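Local coordinates for protein N2152 (Neocallimastix frontalis, PDB 5U22) that probably hydrolyses several kinds of uncommon arabinose-containing glycoside, as a fungal family 39 glycoside hydrolase, at residues N325-A333 / F344-V354; S368-W378 / S413-A423. One frame throughout, in Å; residues are numbered along the deposited sequence.

Interaction 1. Residues N325-A333 / F344-V354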
# COMPACT_ATOMS: atom_id res chain seq x y z
N ASN A 325 13.08 -8.40 -8.94
CA ASN A 325 13.23 -7.34 -9.94
C ASN A 325 12.59 -7.73 -11.26
O ASN A 325 13.16 -7.51 -12.33
CB ASN A 325 14.71 -7.03 -10.14
CG ASN A 325 15.37 -6.60 -8.85
OD1 ASN A 325 15.00 -5.59 -8.26
ND2 ASN A 325 16.34 -7.39 -8.39
N SER A 326 11.39 -8.30 -11.20
CA SER A 326 10.69 -8.85 -12.35
C SER A 326 9.22 -8.98 -11.98
O SER A 326 8.81 -8.58 -10.89
CB SER A 326 11.26 -10.21 -12.74
OG SER A 326 10.78 -11.19 -11.83
N LYS A 327 8.43 -9.56 -12.88
CA LYS A 327 7.02 -9.79 -12.60
C LYS A 327 6.76 -11.00 -11.71
O LYS A 327 5.60 -11.24 -11.36
CB LYS A 327 6.24 -9.94 -13.91
CG LYS A 327 6.31 -8.70 -14.79
CD LYS A 327 5.48 -8.86 -16.05
CE LYS A 327 5.26 -7.51 -16.72
NZ LYS A 327 6.55 -6.87 -17.08
N LEU A 328 7.79 -11.76 -11.33
CA LEU A 328 7.55 -13.10 -10.80
C LEU A 328 7.01 -13.07 -9.38
O LEU A 328 7.19 -12.10 -8.62
CB LEU A 328 8.82 -13.95 -10.85
CG LEU A 328 9.36 -14.17 -12.27
CD1 LEU A 328 10.60 -15.06 -12.26
CD2 LEU A 328 8.28 -14.74 -13.16
N ILE A 329 6.32 -14.16 -9.04
CA ILE A 329 5.74 -14.49 -7.74
C ILE A 329 6.61 -14.04 -6.57
O ILE A 329 7.84 -14.19 -6.58
CB ILE A 329 5.46 -16.00 -7.68
CG1 ILE A 329 4.80 -16.40 -6.35
CG2 ILE A 329 6.75 -16.81 -7.94
CD1 ILE A 329 4.13 -17.74 -6.44
N ASP A 330 5.98 -13.48 -5.54
CA ASP A 330 6.67 -12.93 -4.39
C ASP A 330 5.69 -12.96 -3.22
O ASP A 330 4.52 -13.31 -3.40
CB ASP A 330 7.17 -11.52 -4.69
CG ASP A 330 8.33 -11.09 -3.82
OD1 ASP A 330 8.58 -11.70 -2.76
OD2 ASP A 330 9.01 -10.12 -4.22
N GLY A 331 6.14 -12.55 -2.04
CA GLY A 331 5.21 -12.56 -0.92
C GLY A 331 5.86 -12.13 0.37
O GLY A 331 7.00 -11.65 0.40
N ALA A 332 5.11 -12.31 1.46
CA ALA A 332 5.54 -11.83 2.77
C ALA A 332 5.21 -12.88 3.82
O ALA A 332 4.25 -13.64 3.69
CB ALA A 332 4.87 -10.50 3.13
N ALA A 333 6.00 -12.88 4.89
CA ALA A 333 5.85 -13.90 5.91
C ALA A 333 5.95 -13.26 7.28
O ALA A 333 6.70 -12.31 7.48
CB ALA A 333 6.93 -14.98 5.78
N PHE A 344 2.68 -17.37 5.68
CA PHE A 344 3.36 -17.01 4.45
C PHE A 344 2.31 -16.84 3.37
O PHE A 344 1.60 -17.80 3.05
CB PHE A 344 4.38 -18.09 4.05
CG PHE A 344 5.14 -17.79 2.79
CD1 PHE A 344 5.36 -16.47 2.39
CD2 PHE A 344 5.64 -18.81 2.00
CE1 PHE A 344 6.05 -16.19 1.22
CE2 PHE A 344 6.35 -18.53 0.83
CZ PHE A 344 6.55 -17.21 0.45
N ILE A 345 2.16 -15.62 2.84
CA ILE A 345 1.22 -15.35 1.75
C ILE A 345 2.01 -14.96 0.51
O ILE A 345 3.00 -14.23 0.60
CB ILE A 345 0.19 -14.27 2.12
CG1 ILE A 345 0.86 -12.92 2.39
CG2 ILE A 345 -0.60 -14.68 3.34
CD1 ILE A 345 -0.14 -11.81 2.78
N PHE A 346 1.56 -15.45 -0.65
CA PHE A 346 2.35 -15.25 -1.86
C PHE A 346 1.46 -15.45 -3.08
O PHE A 346 0.36 -15.98 -3.01
CB PHE A 346 3.55 -16.21 -1.89
CG PHE A 346 3.19 -17.66 -1.67
CD1 PHE A 346 3.08 -18.17 -0.39
CD2 PHE A 346 2.96 -18.50 -2.75
CE1 PHE A 346 2.76 -19.52 -0.18
CE2 PHE A 346 2.64 -19.84 -2.56
CZ PHE A 346 2.54 -20.35 -1.27
N GLY A 347 1.98 -15.02 -4.22
CA GLY A 347 1.22 -15.10 -5.45
C GLY A 347 1.91 -14.35 -6.57
O GLY A 347 2.81 -13.54 -6.31
N GLY A 348 1.51 -14.61 -7.80
CA GLY A 348 2.09 -13.96 -8.95
C GLY A 348 2.59 -14.95 -9.99
O GLY A 348 2.65 -16.16 -9.75
N PRO A 349 2.96 -14.42 -11.18
CA PRO A 349 3.53 -15.25 -12.25
C PRO A 349 4.52 -16.30 -11.74
O PRO A 349 5.43 -15.99 -10.97
CB PRO A 349 4.22 -14.22 -13.15
CG PRO A 349 3.31 -13.00 -13.01
CD PRO A 349 2.86 -13.00 -11.57
N ASN A 350 4.32 -17.55 -12.15
CA ASN A 350 5.17 -18.63 -11.66
C ASN A 350 5.11 -19.79 -12.65
O ASN A 350 4.33 -19.78 -13.61
CB ASN A 350 4.72 -19.08 -10.26
CG ASN A 350 3.34 -19.70 -10.25
OD1 ASN A 350 3.16 -20.86 -10.63
ND2 ASN A 350 2.35 -18.92 -9.82
N ASP A 351 5.95 -20.80 -12.40
CA ASP A 351 6.16 -21.87 -13.36
C ASP A 351 5.14 -23.00 -13.26
O ASP A 351 5.25 -23.99 -14.00
CB ASP A 351 7.58 -22.42 -13.22
CG ASP A 351 8.61 -21.54 -13.91
OD1 ASP A 351 8.21 -20.63 -14.67
OD2 ASP A 351 9.82 -21.78 -13.71
N GLY A 352 4.13 -22.87 -12.40
CA GLY A 352 3.04 -23.82 -12.33
C GLY A 352 3.17 -24.83 -11.22
O GLY A 352 2.22 -25.59 -10.98
N SER A 353 4.34 -24.89 -10.58
CA SER A 353 4.56 -25.54 -9.29
C SER A 353 5.26 -24.54 -8.39
O SER A 353 6.03 -23.70 -8.86
CB SER A 353 5.42 -26.81 -9.43
OG SER A 353 4.71 -27.85 -10.07
N VAL A 354 5.01 -24.63 -7.09
CA VAL A 354 5.68 -23.79 -6.12
C VAL A 354 6.27 -24.67 -5.02
O VAL A 354 5.61 -25.58 -4.52
CB VAL A 354 4.74 -22.73 -5.52
CG1 VAL A 354 5.40 -22.04 -4.32
CG2 VAL A 354 4.35 -21.72 -6.59
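Ile329 packs against Phe346, Val354 and Asn350 in the tight part of this contact. Its CG1 stands anti to the backbone N (chi1 -178°), which lays the ethyl arm alongside Phe346; Ile329 CD1 reaches the edge of that ring at CD2, 3.9 Å away, and also meets Val354 CG2 at 4.0 Å. The other branch, CG2, rests 3.8 Å from Asn350 CB. Ile329 N donates to Pro349 O at 2.8 Å. Further along, Phe344 turns the edge of its ring to the backbone, CD1 lying 3.3 Å from Ala332 O, while Phe346 CD1 sits over the centre of one face of the Phe344 ring. Gly331 faces Phe346 CA to CA at 4.0 Å, and a side chain there would collide with Ile345 O and Phe346 CB. Strands 330-336 and 341-347 form an antiparallel beta hairpin in the beta-sandwich domain, paired through Asp330 with Gly347 and Ala332 with Ile345. On the face of Ala332 and Ile345, helix 301-310 covers Ile345, and the Asp330 carboxylate forms salt bridges with Arg267 and Arg270. Toward solvent, the side chains of Lys327, Leu328 and Pro349 meet more loosely: Leu328 CD2 touches Pro349 CB at a longer 4.1 Å, though Pro349 CG still lies 3.3 Å from Lys327 O. The Lys327 amine leads off to a salt bridge with Asp219.

Interaction 2. Residues S368-W378 / S413-A423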
# COMPACT_ATOMS: atom_id res chain seq x y z
N SER A 368 7.38 -31.14 14.97
CA SER A 368 6.19 -31.44 14.19
C SER A 368 5.40 -30.16 14.00
O SER A 368 4.99 -29.53 14.98
CB SER A 368 5.34 -32.49 14.90
OG SER A 368 4.32 -32.94 14.03
N ALA A 369 5.18 -29.78 12.74
CA ALA A 369 4.41 -28.59 12.42
C ALA A 369 3.12 -28.97 11.71
O ALA A 369 3.12 -29.80 10.81
CB ALA A 369 5.22 -27.63 11.55
N HIS A 370 2.02 -28.34 12.11
CA HIS A 370 0.77 -28.50 11.38
C HIS A 370 0.70 -27.45 10.28
O HIS A 370 0.80 -26.25 10.56
CB HIS A 370 -0.42 -28.37 12.32
CG HIS A 370 -1.71 -28.69 11.65
ND1 HIS A 370 -2.06 -29.97 11.28
CD2 HIS A 370 -2.72 -27.89 11.23
CE1 HIS A 370 -3.24 -29.95 10.68
NE2 HIS A 370 -3.66 -28.70 10.65
N VAL A 371 0.54 -27.89 9.03
CA VAL A 371 0.61 -27.01 7.87
C VAL A 371 -0.73 -27.02 7.16
O VAL A 371 -1.19 -28.06 6.69
CB VAL A 371 1.74 -27.43 6.91
CG1 VAL A 371 1.77 -26.52 5.68
CG2 VAL A 371 3.07 -27.41 7.64
N LYS A 372 -1.37 -25.85 7.08
CA LYS A 372 -2.58 -25.69 6.30
C LYS A 372 -2.26 -24.79 5.11
O LYS A 372 -1.74 -23.68 5.29
CB LYS A 372 -3.70 -25.09 7.14
CG LYS A 372 -4.97 -24.79 6.37
CD LYS A 372 -6.03 -24.25 7.32
CE LYS A 372 -7.39 -24.11 6.66
NZ LYS A 372 -8.39 -23.52 7.62
N VAL A 373 -2.55 -25.28 3.91
CA VAL A 373 -2.25 -24.57 2.67
C VAL A 373 -3.58 -24.20 2.02
O VAL A 373 -4.42 -25.07 1.77
CB VAL A 373 -1.38 -25.44 1.74
CG1 VAL A 373 -1.04 -24.68 0.47
CG2 VAL A 373 -0.12 -25.88 2.47
N GLU A 374 -3.77 -22.91 1.76
CA GLU A 374 -5.02 -22.42 1.19
C GLU A 374 -4.77 -21.58 -0.06
O GLU A 374 -3.67 -21.06 -0.27
CB GLU A 374 -5.80 -21.55 2.18
CG GLU A 374 -6.00 -22.15 3.53
CD GLU A 374 -6.63 -21.16 4.49
OE1 GLU A 374 -7.82 -20.84 4.29
OE2 GLU A 374 -5.93 -20.67 5.40
N LYS A 375 -5.82 -21.43 -0.87
CA LYS A 375 -5.77 -20.54 -2.02
C LYS A 375 -7.04 -19.71 -2.09
O LYS A 375 -8.11 -20.13 -1.62
CB LYS A 375 -5.59 -21.30 -3.34
CG LYS A 375 -6.75 -22.22 -3.70
CD LYS A 375 -6.50 -22.88 -5.05
CE LYS A 375 -7.50 -24.00 -5.34
NZ LYS A 375 -8.89 -23.50 -5.44
N ILE A 376 -6.92 -18.53 -2.69
CA ILE A 376 -8.08 -17.70 -3.01
C ILE A 376 -8.02 -17.47 -4.51
O ILE A 376 -7.06 -16.90 -5.02
CB ILE A 376 -8.09 -16.39 -2.21
CG1 ILE A 376 -9.32 -15.56 -2.60
CG2 ILE A 376 -6.78 -15.58 -2.38
CD1 ILE A 376 -10.60 -16.16 -2.07
N ASP A 377 -9.02 -17.98 -5.22
CA ASP A 377 -8.99 -17.89 -6.67
C ASP A 377 -9.63 -16.58 -7.14
O ASP A 377 -10.46 -15.98 -6.45
CB ASP A 377 -9.71 -19.08 -7.32
CG ASP A 377 -8.97 -20.38 -7.11
OD1 ASP A 377 -7.73 -20.35 -6.94
OD2 ASP A 377 -9.62 -21.45 -7.12
N TRP A 378 -9.24 -16.16 -8.34
CA TRP A 378 -9.68 -14.89 -8.90
C TRP A 378 -10.12 -15.10 -10.34
O TRP A 378 -9.43 -15.78 -11.10
CB TRP A 378 -8.54 -13.88 -8.83
CG TRP A 378 -8.70 -12.61 -9.57
CD1 TRP A 378 -9.12 -11.41 -9.06
CD2 TRP A 378 -8.38 -12.37 -10.94
NE1 TRP A 378 -9.09 -10.44 -10.03
CE2 TRP A 378 -8.64 -11.00 -11.20
CE3 TRP A 378 -7.90 -13.17 -11.98
CZ2 TRP A 378 -8.44 -10.43 -12.45
CZ3 TRP A 378 -7.70 -12.59 -13.23
CH2 TRP A 378 -7.98 -11.24 -13.45
N SER A 413 -2.74 -15.80 -10.85
CA SER A 413 -3.76 -14.88 -10.37
C SER A 413 -4.28 -15.20 -8.97
O SER A 413 -4.70 -14.28 -8.26
CB SER A 413 -4.94 -14.84 -11.34
OG SER A 413 -5.54 -16.12 -11.47
N SER A 414 -4.25 -16.47 -8.58
CA SER A 414 -4.64 -16.87 -7.23
C SER A 414 -3.70 -16.29 -6.18
O SER A 414 -2.53 -16.00 -6.44
CB SER A 414 -4.64 -18.40 -7.11
OG SER A 414 -5.68 -19.00 -7.87
N GLY A 415 -4.22 -16.14 -4.97
CA GLY A 415 -3.39 -15.88 -3.80
C GLY A 415 -3.24 -17.17 -3.01
O GLY A 415 -4.17 -17.97 -2.95
N TYR A 416 -2.07 -17.36 -2.41
CA TYR A 416 -1.80 -18.57 -1.64
C TYR A 416 -1.37 -18.22 -0.22
O TYR A 416 -0.75 -17.19 0.02
CB TYR A 416 -0.71 -19.41 -2.31
CG TYR A 416 -1.11 -19.85 -3.71
CD1 TYR A 416 -1.98 -20.92 -3.90
CD2 TYR A 416 -0.63 -19.19 -4.82
CE1 TYR A 416 -2.34 -21.33 -5.18
CE2 TYR A 416 -1.00 -19.58 -6.09
CZ TYR A 416 -1.85 -20.65 -6.26
OH TYR A 416 -2.21 -21.02 -7.53
N ARG A 417 -1.68 -19.11 0.72
CA ARG A 417 -1.17 -18.96 2.08
C ARG A 417 -0.72 -20.31 2.62
O ARG A 417 -1.40 -21.32 2.42
CB ARG A 417 -2.20 -18.36 3.05
CG ARG A 417 -1.61 -18.12 4.43
CD ARG A 417 -2.52 -17.31 5.37
NE ARG A 417 -3.72 -18.05 5.79
CZ ARG A 417 -4.55 -17.62 6.74
NH1 ARG A 417 -4.33 -16.47 7.38
NH2 ARG A 417 -5.61 -18.36 7.05
N ILE A 418 0.43 -20.31 3.29
CA ILE A 418 0.85 -21.44 4.11
C ILE A 418 0.81 -20.98 5.56
O ILE A 418 1.47 -20.00 5.92
CB ILE A 418 2.24 -21.95 3.71
CG1 ILE A 418 2.16 -22.56 2.32
CG2 ILE A 418 2.75 -22.97 4.73
CD1 ILE A 418 3.50 -22.74 1.66
N TYR A 419 0.01 -21.66 6.38
CA TYR A 419 -0.21 -21.28 7.78
C TYR A 419 0.27 -22.43 8.66
O TYR A 419 -0.26 -23.54 8.56
CB TYR A 419 -1.69 -20.99 8.03
CG TYR A 419 -1.99 -20.13 9.24
CD1 TYR A 419 -2.01 -18.74 9.14
CD2 TYR A 419 -2.29 -20.70 10.47
CE1 TYR A 419 -2.30 -17.95 10.24
CE2 TYR A 419 -2.58 -19.91 11.58
CZ TYR A 419 -2.58 -18.53 11.46
OH TYR A 419 -2.88 -17.73 12.54
N ILE A 420 1.25 -22.16 9.51
CA ILE A 420 1.95 -23.20 10.26
C ILE A 420 1.67 -23.02 11.74
O ILE A 420 1.94 -21.95 12.31
CB ILE A 420 3.47 -23.18 9.99
CG1 ILE A 420 3.75 -23.21 8.49
CG2 ILE A 420 4.16 -24.32 10.70
CD1 ILE A 420 5.24 -23.20 8.16
N THR A 421 1.16 -24.07 12.38
CA THR A 421 0.88 -24.06 13.81
C THR A 421 1.49 -25.30 14.45
O THR A 421 2.08 -26.15 13.76
CB THR A 421 -0.63 -24.00 14.09
OG1 THR A 421 -1.30 -25.04 13.35
CG2 THR A 421 -1.20 -22.66 13.68
N LYS A 422 1.35 -25.41 15.76
CA LYS A 422 1.88 -26.57 16.47
C LYS A 422 1.05 -27.81 16.16
O LYS A 422 -0.17 -27.76 16.07
CB LYS A 422 1.90 -26.31 17.98
CG LYS A 422 2.92 -25.27 18.41
CD LYS A 422 2.89 -25.04 19.93
CE LYS A 422 3.09 -26.34 20.69
NZ LYS A 422 3.09 -26.13 22.17
N ALA A 423 1.74 -28.94 16.00
CA ALA A 423 1.06 -30.20 15.72
C ALA A 423 0.75 -30.95 17.01
O ALA A 423 -0.37 -31.44 17.20
CB ALA A 423 1.91 -31.07 14.81
O HOH W 1 -3.36 -21.04 4.99
O HOH W 2 -7.07 -17.64 -9.83
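Glu374 and Arg417 run side by side, and Glu374 OE2 takes a nearly straight bond (169°) from Arg417 NH2 at 2.9 Å, on its syn side and in the guanidinium plane; the bond from NE is weak. Carboxylate and guanidinium planes are turned 52° apart. Just beyond the last strand pair, Ser414 OG donates to Asp377 OD1 at 2.6 Å. On the face opposite Glu374 and Arg417, Val373 CG2 lies beside Ile418 CG1 at 4.0 Å, and Val371 CG1 meets Ile418 CG2 at 3.8 Å. Strands 368-376 and 415-422 are antiparallel neighbours in the beta-sandwich domain, with hydrogen-bonded pairs from His370-Thr421 to Ile376-Gly415. In the next shell, Tyr419 CD1 lies 3.6 Å above the Arg417 guanidinium centre, Trp308 adds a cation-pi contact, and water 1 bridges Arg417 NE and Glu374 OE2. Lys375, bent at its last torsion (chi4 63°), brings NZ to Asp377 OD2 at 2.7 Å. With an alanine in place of Asp377, the Ser414 hydroxyl loses this acceptor and would probably turn more freely, and Lys375 NZ, keeping Asn389, is likely to be less firmly placed. Water 2 links Ser414 OG to Trp378 N and Ser413 OG, while Asn411 OD1 accepts from Ser413 N and Ser414 N.

How the interactions relate
Interactions 1 and 2 belong to one sheet and share a seam: strand 341-347 of interaction 1 pairs antiparallel with strand 415-422 of interaction 2. Tyr416 N lies 2.9 Å from Phe346 O, and Ile418 N lies 2.8 Å from Phe344 O, both probable hydrogen bonds. The four strands therefore run in the order 330-336, 341-347, 415-422, 368-376, with the centres of the two contacts about 14 Å apart. Packing also crosses the seam, as Ile418 touches Phe346, and Arg417 touches Ile345. Trp308 of helix 301-310 meets both Ile345 and Arg417. Both contacts lie in the beta-sandwich domain, outside the TIM barrel, which in glycoside hydrolases of this kind probably carries the active site.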